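PDB 7KWD: alkaline phosphatase from Thermus thermophilus, which probably hydrolyses phosphate monoesters as a homodimeric alkaline phosphatase dependent on two zinc ions and one magnesium ion. Local coordinates for residues R62-R67 against L341-R346; S363-A368 against E383-A388; D376-E381 against V414-Q419. All blocks are in the same frame, centred on the assembly; numbering follows the deposited sequence.

Interaction 1: R62-R67 against L341-R346; sequences RRRQGR and LLEPQR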
loop_
_atom_site.group_PDB
_atom_site.type_symbol
_atom_site.label_atom_id
_atom_site.label_comp_id
_atom_site.label_asym_id
_atom_site.label_seq_id
_atom_site.Cartn_x
_atom_site.Cartn_y
_atom_site.Cartn_z
ATOM N N ARG A 62 -9.597 -15.684 6.438
ATOM C CA ARG A 62 -10.729 -15.612 7.354
ATOM C C ARG A 62 -12.004 -16.072 6.664
ATOM O O ARG A 62 -12.687 -16.988 7.136
ATOM C CB ARG A 62 -10.900 -14.194 7.883
ATOM C CG ARG A 62 -9.961 -13.861 9.047
ATOM C CD ARG A 62 -9.825 -12.316 9.227
ATOM N NE ARG A 62 -9.115 -11.978 10.464
ATOM C CZ ARG A 62 -9.672 -11.983 11.667
ATOM N NH1 ARG A 62 -10.961 -12.295 11.845
ATOM N NH2 ARG A 62 -8.929 -11.693 12.714
ATOM N N ARG A 63 -12.302 -15.474 5.500
ATOM C CA ARG A 63 -13.583 -15.680 4.840
ATOM C C ARG A 63 -13.706 -17.053 4.188
ATOM O O ARG A 63 -14.791 -17.648 4.203
ATOM C CB ARG A 63 -13.766 -14.585 3.798
ATOM C CG ARG A 63 -15.092 -14.604 3.120
ATOM C CD ARG A 63 -15.243 -13.366 2.267
ATOM N NE ARG A 63 -16.351 -13.479 1.336
ATOM C CZ ARG A 63 -17.521 -12.856 1.476
ATOM N NH1 ARG A 63 -17.756 -12.059 2.514
ATOM N NH2 ARG A 63 -18.456 -13.011 0.548
ATOM N N ARG A 64 -12.643 -17.558 3.556
ATOM C CA ARG A 64 -12.763 -18.800 2.805
ATOM C C ARG A 64 -12.121 -19.985 3.485
ATOM O O ARG A 64 -12.375 -21.129 3.085
ATOM C CB ARG A 64 -12.110 -18.704 1.419
ATOM C CG ARG A 64 -12.463 -17.505 0.589
ATOM C CD ARG A 64 -13.925 -17.260 0.584
ATOM N NE ARG A 64 -14.650 -18.252 -0.200
ATOM C CZ ARG A 64 -15.837 -18.747 0.135
ATOM N NH1 ARG A 64 -16.444 -18.377 1.265
ATOM N NH2 ARG A 64 -16.418 -19.624 -0.676
ATOM N N GLN A 65 -11.238 -19.755 4.438
ATOM C CA GLN A 65 -10.640 -20.862 5.170
ATOM C C GLN A 65 -10.998 -20.825 6.642
ATOM O O GLN A 65 -10.567 -21.701 7.378
ATOM C CB GLN A 65 -9.126 -20.841 4.967
ATOM C CG GLN A 65 -8.736 -20.924 3.466
ATOM C CD GLN A 65 -7.235 -21.032 3.234
ATOM O OE1 GLN A 65 -6.445 -20.617 4.064
ATOM N NE2 GLN A 65 -6.845 -21.603 2.095
ATOM N N GLY A 66 -11.795 -19.852 7.069
ATOM C CA GLY A 66 -12.177 -19.762 8.480
ATOM C C GLY A 66 -11.010 -19.760 9.436
ATOM O O GLY A 66 -11.098 -20.334 10.531
ATOM N N ARG A 67 -9.906 -19.111 9.058
ATOM C CA ARG A 67 -8.698 -19.062 9.893
ATOM C C ARG A 67 -8.102 -17.659 9.834
ATOM O O ARG A 67 -8.241 -16.943 8.833
ATOM C CB ARG A 67 -7.640 -20.080 9.414
ATOM C CG ARG A 67 -7.233 -19.772 7.943
ATOM C CD ARG A 67 -6.201 -20.689 7.314
ATOM N NE ARG A 67 -4.889 -20.135 7.564
ATOM C CZ ARG A 67 -3.985 -19.856 6.640
ATOM N NH1 ARG A 67 -4.199 -20.083 5.350
ATOM N NH2 ARG A 67 -2.823 -19.360 7.038
ATOM N N LEU A 341 -14.179 -15.273 -5.416
ATOM C CA LEU A 341 -13.909 -15.648 -6.804
ATOM C C LEU A 341 -12.482 -16.145 -7.025
ATOM O O LEU A 341 -12.171 -16.627 -8.119
ATOM C CB LEU A 341 -14.191 -14.438 -7.697
ATOM C CG LEU A 341 -15.494 -14.252 -8.470
ATOM C CD1 LEU A 341 -16.495 -15.315 -8.137
ATOM C CD2 LEU A 341 -16.090 -12.881 -8.294
ATOM N N LEU A 342 -11.613 -16.058 -6.018
ATOM C CA LEU A 342 -10.296 -16.661 -6.127
ATOM C C LEU A 342 -10.317 -18.139 -5.815
ATOM O O LEU A 342 -9.418 -18.867 -6.264
ATOM C CB LEU A 342 -9.302 -15.960 -5.191
ATOM C CG LEU A 342 -9.041 -14.489 -5.481
ATOM C CD1 LEU A 342 -7.791 -13.976 -4.746
ATOM C CD2 LEU A 342 -8.857 -14.224 -6.968
ATOM N N GLU A 343 -11.295 -18.606 -5.033
ATOM C CA GLU A 343 -11.255 -19.999 -4.604
ATOM C C GLU A 343 -11.367 -20.972 -5.779
ATOM O O GLU A 343 -10.773 -22.062 -5.687
ATOM C CB GLU A 343 -12.366 -20.277 -3.574
ATOM C CG GLU A 343 -12.283 -21.697 -2.958
ATOM C CD GLU A 343 -13.234 -21.908 -1.747
ATOM O OE1 GLU A 343 -13.003 -22.832 -0.937
ATOM O OE2 GLU A 343 -14.214 -21.148 -1.609
ATOM N N PRO A 344 -12.088 -20.672 -6.866
ATOM C CA PRO A 344 -12.129 -21.604 -8.008
ATOM C C PRO A 344 -10.843 -21.699 -8.792
ATOM O O PRO A 344 -10.715 -22.649 -9.580
ATOM C CB PRO A 344 -13.253 -21.032 -8.900
ATOM C CG PRO A 344 -14.155 -20.281 -7.910
ATOM C CD PRO A 344 -13.149 -19.643 -6.964
ATOM N N GLN A 345 -9.904 -20.757 -8.637
ATOM C CA GLN A 345 -8.696 -20.781 -9.460
ATOM C C GLN A 345 -7.864 -22.021 -9.167
ATOM O O GLN A 345 -7.794 -22.498 -8.035
ATOM C CB GLN A 345 -7.881 -19.512 -9.243
ATOM C CG GLN A 345 -8.627 -18.299 -9.724
ATOM C CD GLN A 345 -7.737 -17.121 -9.915
ATOM O OE1 GLN A 345 -6.535 -17.232 -9.788
ATOM N NE2 GLN A 345 -8.320 -15.981 -10.246
ATOM N N ARG A 346 -7.272 -22.580 -10.229
ATOM C CA ARG A 346 -6.544 -23.834 -10.144
ATOM C C ARG A 346 -5.179 -23.776 -10.832
ATOM O O ARG A 346 -4.440 -24.771 -10.784
ATOM C CB ARG A 346 -7.364 -24.994 -10.756
ATOM C CG ARG A 346 -8.634 -25.378 -9.988
ATOM C CD ARG A 346 -8.317 -26.118 -8.697
ATOM N NE ARG A 346 -9.535 -26.398 -7.957
ATOM C CZ ARG A 346 -10.119 -25.552 -7.118
ATOM N NH1 ARG A 346 -9.592 -24.352 -6.883
ATOM N NH2 ARG A 346 -11.225 -25.916 -6.492
#

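Interaction 2: S363-A368 against E383-A388; sequences SQVKEA and ERVVRA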
loop_
_atom_site.group_PDB
_atom_site.type_symbol
_atom_site.label_atom_id
_atom_site.label_comp_id
_atom_site.label_asym_id
_atom_site.label_seq_id
_atom_site.Cartn_x
_atom_site.Cartn_y
_atom_site.Cartn_z
ATOM N N SER A 363 -10.690 -20.714 -28.955
ATOM C CA SER A 363 -11.468 -21.699 -28.232
ATOM C C SER A 363 -10.629 -22.372 -27.153
ATOM O O SER A 363 -11.165 -22.793 -26.126
ATOM C CB SER A 363 -12.015 -22.725 -29.215
ATOM O OG SER A 363 -11.079 -23.756 -29.441
ATOM N N GLN A 364 -9.321 -22.502 -27.372
ATOM C CA GLN A 364 -8.469 -23.155 -26.380
ATOM C C GLN A 364 -8.193 -22.224 -25.203
ATOM O O GLN A 364 -8.232 -22.658 -24.046
ATOM C CB GLN A 364 -7.162 -23.612 -27.033
ATOM C CG GLN A 364 -7.391 -24.516 -28.250
ATOM C CD GLN A 364 -6.123 -24.825 -29.004
ATOM O OE1 GLN A 364 -5.497 -23.932 -29.592
ATOM N NE2 GLN A 364 -5.730 -26.093 -28.988
ATOM N N VAL A 365 -7.915 -20.949 -25.496
ATOM C CA VAL A 365 -7.848 -19.905 -24.475
ATOM C C VAL A 365 -9.088 -19.956 -23.592
ATOM O O VAL A 365 -9.008 -20.107 -22.362
ATOM C CB VAL A 365 -7.698 -18.528 -25.147
ATOM C CG1 VAL A 365 -8.005 -17.369 -24.163
ATOM C CG2 VAL A 365 -6.298 -18.412 -25.774
ATOM N N LYS A 366 -10.255 -19.835 -24.221
ATOM C CA LYS A 366 -11.513 -19.830 -23.488
ATOM C C LYS A 366 -11.612 -21.035 -22.567
ATOM O O LYS A 366 -12.035 -20.912 -21.410
ATOM C CB LYS A 366 -12.667 -19.772 -24.497
ATOM C CG LYS A 366 -14.044 -19.669 -23.900
ATOM C CD LYS A 366 -15.133 -19.306 -24.953
ATOM C CE LYS A 366 -14.644 -18.325 -26.019
ATOM N NZ LYS A 366 -15.735 -17.565 -26.684
ATOM N N GLU A 367 -11.185 -22.199 -23.039
ATOM C CA GLU A 367 -11.255 -23.372 -22.183
ATOM C C GLU A 367 -10.257 -23.273 -21.039
ATOM O O GLU A 367 -10.557 -23.696 -19.914
ATOM C CB GLU A 367 -11.020 -24.640 -23.001
ATOM C CG GLU A 367 -10.859 -25.912 -22.188
ATOM C CD GLU A 367 -12.018 -26.210 -21.250
ATOM O OE1 GLU A 367 -13.081 -25.540 -21.336
ATOM O OE2 GLU A 367 -11.847 -27.130 -20.423
ATOM N N ALA A 368 -9.065 -22.719 -21.304
ATOM C CA ALA A 368 -8.055 -22.589 -20.253
ATOM C C ALA A 368 -8.540 -21.674 -19.131
ATOM O O ALA A 368 -8.435 -22.016 -17.947
ATOM C CB ALA A 368 -6.747 -22.068 -20.847
ATOM N N GLU A 383 -9.893 -13.467 -27.964
ATOM C CA GLU A 383 -9.124 -13.061 -29.138
ATOM C C GLU A 383 -7.991 -12.130 -28.746
ATOM O O GLU A 383 -6.900 -12.186 -29.319
ATOM C CB GLU A 383 -10.000 -12.380 -30.198
ATOM C CG GLU A 383 -11.259 -13.169 -30.605
ATOM C CD GLU A 383 -11.061 -14.171 -31.758
ATOM O OE1 GLU A 383 -10.047 -14.918 -31.791
ATOM O OE2 GLU A 383 -11.966 -14.227 -32.620
ATOM N N ARG A 384 -8.240 -11.241 -27.781
ATOM C CA ARG A 384 -7.166 -10.378 -27.311
ATOM C C ARG A 384 -6.012 -11.209 -26.775
ATOM O O ARG A 384 -4.842 -10.909 -27.032
ATOM C CB ARG A 384 -7.684 -9.443 -26.229
ATOM C CG ARG A 384 -8.532 -8.281 -26.709
ATOM C CD ARG A 384 -8.774 -7.396 -25.501
ATOM N NE ARG A 384 -9.947 -6.533 -25.565
ATOM C CZ ARG A 384 -10.093 -5.554 -26.441
ATOM N NH1 ARG A 384 -9.140 -5.341 -27.345
ATOM N NH2 ARG A 384 -11.174 -4.785 -26.407
ATOM N N VAL A 385 -6.329 -12.257 -26.020
ATOM C CA VAL A 385 -5.287 -13.135 -25.505
ATOM C C VAL A 385 -4.537 -13.797 -26.655
ATOM O O VAL A 385 -3.310 -13.942 -26.612
ATOM C CB VAL A 385 -5.897 -14.185 -24.557
ATOM C CG1 VAL A 385 -4.842 -15.156 -24.109
ATOM C CG2 VAL A 385 -6.554 -13.538 -23.330
ATOM N N VAL A 386 -5.265 -14.256 -27.681
ATOM C CA VAL A 386 -4.599 -14.884 -28.820
ATOM C C VAL A 386 -3.646 -13.892 -29.470
ATOM O O VAL A 386 -2.477 -14.206 -29.750
ATOM C CB VAL A 386 -5.630 -15.422 -29.828
ATOM C CG1 VAL A 386 -4.918 -15.982 -31.075
ATOM C CG2 VAL A 386 -6.495 -16.489 -29.178
ATOM N N ARG A 387 -4.116 -12.660 -29.676
ATOM C CA ARG A 387 -3.270 -11.667 -30.321
ATOM C C ARG A 387 -2.046 -11.365 -29.477
ATOM O O ARG A 387 -0.939 -11.192 -29.997
ATOM C CB ARG A 387 -4.071 -10.399 -30.572
ATOM C CG ARG A 387 -5.139 -10.616 -31.615
ATOM C CD ARG A 387 -6.051 -9.419 -31.844
ATOM N NE ARG A 387 -5.402 -8.237 -32.429
ATOM C CZ ARG A 387 -4.641 -8.204 -33.531
ATOM N NH1 ARG A 387 -4.369 -9.302 -34.219
ATOM N NH2 ARG A 387 -4.139 -7.043 -33.952
ATOM N N ALA A 388 -2.221 -11.277 -28.169
ATOM C CA ALA A 388 -1.083 -10.948 -27.330
ATOM C C ALA A 388 -0.047 -12.060 -27.385
ATOM O O ALA A 388 1.152 -11.789 -27.504
ATOM C CB ALA A 388 -1.562 -10.683 -25.902
#

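Interaction 3: D376-E381 against V414-Q419; sequences DLEDAE and VQRDAQ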
loop_
_atom_site.group_PDB
_atom_site.type_symbol
_atom_site.label_atom_id
_atom_site.label_comp_id
_atom_site.label_asym_id
_atom_site.label_seq_id
_atom_site.Cartn_x
_atom_site.Cartn_y
_atom_site.Cartn_z
ATOM N N ASP A 376 -15.542 -17.281 -17.662
ATOM C CA ASP A 376 -16.176 -17.532 -18.963
ATOM C C ASP A 376 -15.933 -16.300 -19.824
ATOM O O ASP A 376 -16.647 -15.302 -19.714
ATOM C CB ASP A 376 -17.670 -17.818 -18.814
ATOM C CG ASP A 376 -17.943 -19.145 -18.130
ATOM O OD1 ASP A 376 -17.265 -20.150 -18.473
ATOM O OD2 ASP A 376 -18.826 -19.185 -17.238
ATOM N N LEU A 377 -14.909 -16.374 -20.666
ATOM C CA LEU A 377 -14.518 -15.251 -21.495
ATOM C C LEU A 377 -15.460 -15.058 -22.678
ATOM O O LEU A 377 -15.945 -16.021 -23.275
ATOM C CB LEU A 377 -13.101 -15.475 -22.019
ATOM C CG LEU A 377 -11.940 -15.163 -21.077
ATOM C CD1 LEU A 377 -10.621 -15.431 -21.820
ATOM C CD2 LEU A 377 -11.995 -13.735 -20.582
ATOM N N GLU A 378 -15.688 -13.800 -23.024
ATOM C CA GLU A 378 -16.295 -13.451 -24.285
ATOM C C GLU A 378 -15.311 -13.696 -25.426
ATOM O O GLU A 378 -14.086 -13.700 -25.240
ATOM C CB GLU A 378 -16.714 -11.980 -24.283
ATOM C CG GLU A 378 -17.852 -11.621 -23.342
ATOM C CD GLU A 378 -18.068 -10.116 -23.262
ATOM O OE1 GLU A 378 -17.807 -9.437 -24.278
ATOM O OE2 GLU A 378 -18.492 -9.604 -22.193
ATOM N N ASP A 379 -15.872 -13.863 -26.636
ATOM C CA ASP A 379 -15.055 -14.017 -27.835
ATOM C C ASP A 379 -14.000 -12.922 -27.937
ATOM O O ASP A 379 -12.821 -13.202 -28.157
ATOM C CB ASP A 379 -15.927 -13.991 -29.096
ATOM C CG ASP A 379 -17.000 -15.048 -29.088
ATOM O OD1 ASP A 379 -18.097 -14.767 -29.608
ATOM O OD2 ASP A 379 -16.744 -16.156 -28.576
ATOM N N ALA A 380 -14.406 -11.657 -27.816
ATOM C CA ALA A 380 -13.430 -10.596 -28.028
ATOM C C ALA A 380 -12.309 -10.642 -26.996
ATOM O O ALA A 380 -11.209 -10.132 -27.256
ATOM C CB ALA A 380 -14.097 -9.222 -27.995
ATOM N N GLU A 381 -12.581 -11.205 -25.816
ATOM C CA GLU A 381 -11.568 -11.259 -24.767
ATOM C C GLU A 381 -10.576 -12.369 -25.069
ATOM O O GLU A 381 -9.361 -12.161 -25.003
ATOM C CB GLU A 381 -12.242 -11.449 -23.403
ATOM C CG GLU A 381 -13.120 -10.243 -22.978
ATOM C CD GLU A 381 -13.950 -10.528 -21.746
ATOM O OE1 GLU A 381 -14.373 -11.696 -21.585
ATOM O OE2 GLU A 381 -14.188 -9.585 -20.948
ATOM N N VAL A 414 -11.329 -9.100 -16.740
ATOM C CA VAL A 414 -11.762 -8.025 -15.865
ATOM C C VAL A 414 -13.229 -8.206 -15.512
ATOM O O VAL A 414 -14.019 -8.760 -16.276
ATOM C CB VAL A 414 -11.501 -6.667 -16.541
ATOM C CG1 VAL A 414 -12.333 -6.549 -17.804
ATOM C CG2 VAL A 414 -11.829 -5.501 -15.652
ATOM N N GLN A 415 -13.579 -7.750 -14.316
ATOM C CA GLN A 415 -14.959 -7.578 -13.899
ATOM C C GLN A 415 -15.770 -6.847 -14.953
ATOM O O GLN A 415 -15.353 -5.805 -15.472
ATOM C CB GLN A 415 -14.991 -6.781 -12.587
ATOM C CG GLN A 415 -16.360 -6.694 -11.879
ATOM C CD GLN A 415 -16.429 -5.564 -10.850
ATOM O OE1 GLN A 415 -15.401 -5.077 -10.360
ATOM N NE2 GLN A 415 -17.641 -5.136 -10.523
ATOM N N ARG A 416 -16.940 -7.395 -15.255
ATOM C CA ARG A 416 -17.887 -6.774 -16.179
ATOM C C ARG A 416 -19.190 -6.360 -15.506
ATOM O O ARG A 416 -19.805 -5.373 -15.910
ATOM C CB ARG A 416 -18.225 -7.739 -17.330
ATOM C CG ARG A 416 -17.064 -8.178 -18.173
ATOM C CD ARG A 416 -17.490 -9.316 -19.085
ATOM N NE ARG A 416 -17.830 -10.499 -18.296
ATOM C CZ ARG A 416 -18.417 -11.599 -18.770
ATOM N NH1 ARG A 416 -18.756 -11.694 -20.056
ATOM N NH2 ARG A 416 -18.662 -12.611 -17.950
ATOM N N ASP A 417 -19.619 -7.085 -14.483
ATOM C CA ASP A 417 -20.900 -6.836 -13.830
ATOM C C ASP A 417 -20.671 -5.833 -12.707
ATOM O O ASP A 417 -20.194 -6.187 -11.623
ATOM C CB ASP A 417 -21.462 -8.158 -13.317
ATOM C CG ASP A 417 -22.855 -8.036 -12.759
ATOM O OD1 ASP A 417 -23.280 -6.928 -12.345
ATOM O OD2 ASP A 417 -23.521 -9.082 -12.715
ATOM N N ALA A 418 -21.046 -4.579 -12.958
ATOM C CA ALA A 418 -20.790 -3.526 -11.991
ATOM C C ALA A 418 -21.663 -3.634 -10.747
ATOM O O ALA A 418 -21.364 -2.980 -9.757
ATOM C CB ALA A 418 -21.017 -2.166 -12.644
ATOM N N GLN A 419 -22.738 -4.433 -10.782
ATOM C CA GLN A 419 -23.622 -4.541 -9.628
ATOM C C GLN A 419 -23.069 -5.537 -8.627
ATOM O O GLN A 419 -23.240 -5.372 -7.415
ATOM C CB GLN A 419 -25.037 -4.985 -10.038
ATOM C CG GLN A 419 -25.770 -4.017 -10.964
ATOM C CD GLN A 419 -25.666 -2.562 -10.510
ATOM O OE1 GLN A 419 -25.434 -1.654 -11.319
ATOM N NE2 GLN A 419 -25.831 -2.338 -9.202
#

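Interaction 1: R62-R67 against L341-R346
Arg-64 and Glu-343 face each other with their CA atoms 7.7 Å apart, the nearest backbone approach between the C-terminal region of helix 51-65 and the type I turn that runs from Leu-342 to Gln-345. Their side chains carry the contact, a salt bridge that buries just 102 Å² over both segments. Glu-343 reaches over with its chain extended, CG anti to the backbone N, whereas the Arg-64 chain folds at chi2 and chi3. OE2 of Glu-343 lies 2.8 Å from NH2 of Arg-64 and 3.2 Å from its NE. Both bonds are weak, the straighter one reaching an N-H...O angle of only 124°, and the carboxylate and guanidinium planes stand 87° apart. One oxygen accepts from two N-H groups, so this is not the coplanar bidentate pairing.

Both partners have further bonds. NE of Arg-64 is also salt-bridged to Asp-340, and NH1 of Arg-64 makes a weak bond to the carbonyl of Arg-63. On the other segment, NH1 of Arg-346 takes the carbonyl O of Glu-343 at 2.8 Å, in the carbonyl plane, and also binds O of Gln-345, so one nitrogen spans two carbonyls of the turn. Nearby, the backbone of Gly-66 bonds to the second subunit, and Arg-63 packs on Tyr-91 of that subunit.

The bent, one-oxygen geometry is consistent with an attraction that is mainly electrostatic, with Arg-64 shared between two acids, whose ionised form its positive charge would be expected to favour.

Interaction 2: S363-A368 against E383-A388
Val-365 meets Val-385 and Val-386 with no flat group involved: neither ring, amide, carboxylate nor guanidinium presents a face or an edge across this contact of branched aliphatic side chains. The closest CA pair of the two segments, Val-365 and Val-385, is 7.3 Å apart. CG1 of Val-365, set anti to its backbone N (chi1 165°), presses on CB of Val-385 at 3.8 Å. The other methyl, CG2 of Val-365, touches CG2 of Val-386 at 3.9 Å. CG1 of Val-385 lies against both Val-365 methyls, 3.9 Å from CG1 and from CG2, so one valine engages two consecutive residues of the facing helix. These are ordinary van der Waals separations, and no hydrogen bond crosses the contact.

An alanine at Val-365 removes both methyls, which would probably open a gap beside Val-385 and leave CG2 of Val-386 without its neighbour.

Around this apolar join, Leu-356 of helix 349-356 packs on Val-365 and Ala-368, and Leu-377, from the connection between the two helices, also reaches Val-365. Val-385 also touches Met-409 and Ala-412 of helix 406-412, so helices 362-373 and 406-412 share its side chain.

Interaction 3: D376-E381 against V414-Q419
Arg-416 and Glu-378 form the one salt bridge between these segments, a well-directed one. NH1 of Arg-416 gives a hydrogen bond of 3.0 Å to OE2 of Glu-378, at an N-H...O angle of 167°. The oxygen is met on its anti lone pair and sits at the guanidinium edge, 2° out of the plane. The two side chains arrive from opposite directions, the Glu-378 chain extended and the Arg-416 chain bent at chi3 (-66°), which turns its guanidinium aside.

Van der Waals contacts come next. Within the same pair, CG of Glu-378 is 3.4 Å from NH1 of Arg-416, and OE2 of Glu-378 is 3.3 Å from CD of Arg-416; Glu-381 joins more loosely, its OE2 lying 3.8 Å from the same CD.

Longer-range charge effects come from Glu-381. Its OE2 is 4.6 Å from NE of Arg-416 and well out of the guanidinium plane, so any attraction would act through charge alone. The stronger partner of Glu-381 is Arg-423, bridged through OE1; that same oxygen accepts the backbone N of Glu-378, the N-cap residue of helix 379-391, at 2.9 Å. Arg-416 uses NE in a salt bridge to Asp-422.

Within the 414-419 loop, NE2 of Gln-415 bonds to the carbonyl of Asp-417 at 3.0 Å, and OD1 of Asp-417 closes an Asx turn on the backbone N of Gln-419. The loop also packs on the second subunit, where Val-399 meets Gln-415 and Ala-418.

The chemistry is that of a surface charge network: Arg-416 and Arg-423 lie close together among the carboxylates of Glu-378, Glu-381 and Asp-422, which would probably offset the like charges of the two arginines.

Overall arrangement
From the N terminus, interaction 1 closes a loop of 273 residues, joining the end of helix 51-65 to the loop between helices 337-340 and 349-356. Interactions 2 and 3 follow in series and close shorter loops of 14 and 32 residues. These two cross: 376-381 opens before 383-388 closes interaction 2, and 414-419 closes interaction 3 later. Interaction 2 joins helices 362-373 and 379-391; interaction 3 joins the start of helix 379-391 to the loop after helix 406-412. They touch directly, Lys-366 NZ lying 2.6 Å from Asp-379 OD2 in a salt bridge. Interaction 1 stays separate, its centre about 21 Å from the centre of interaction 3, though both border the second subunit.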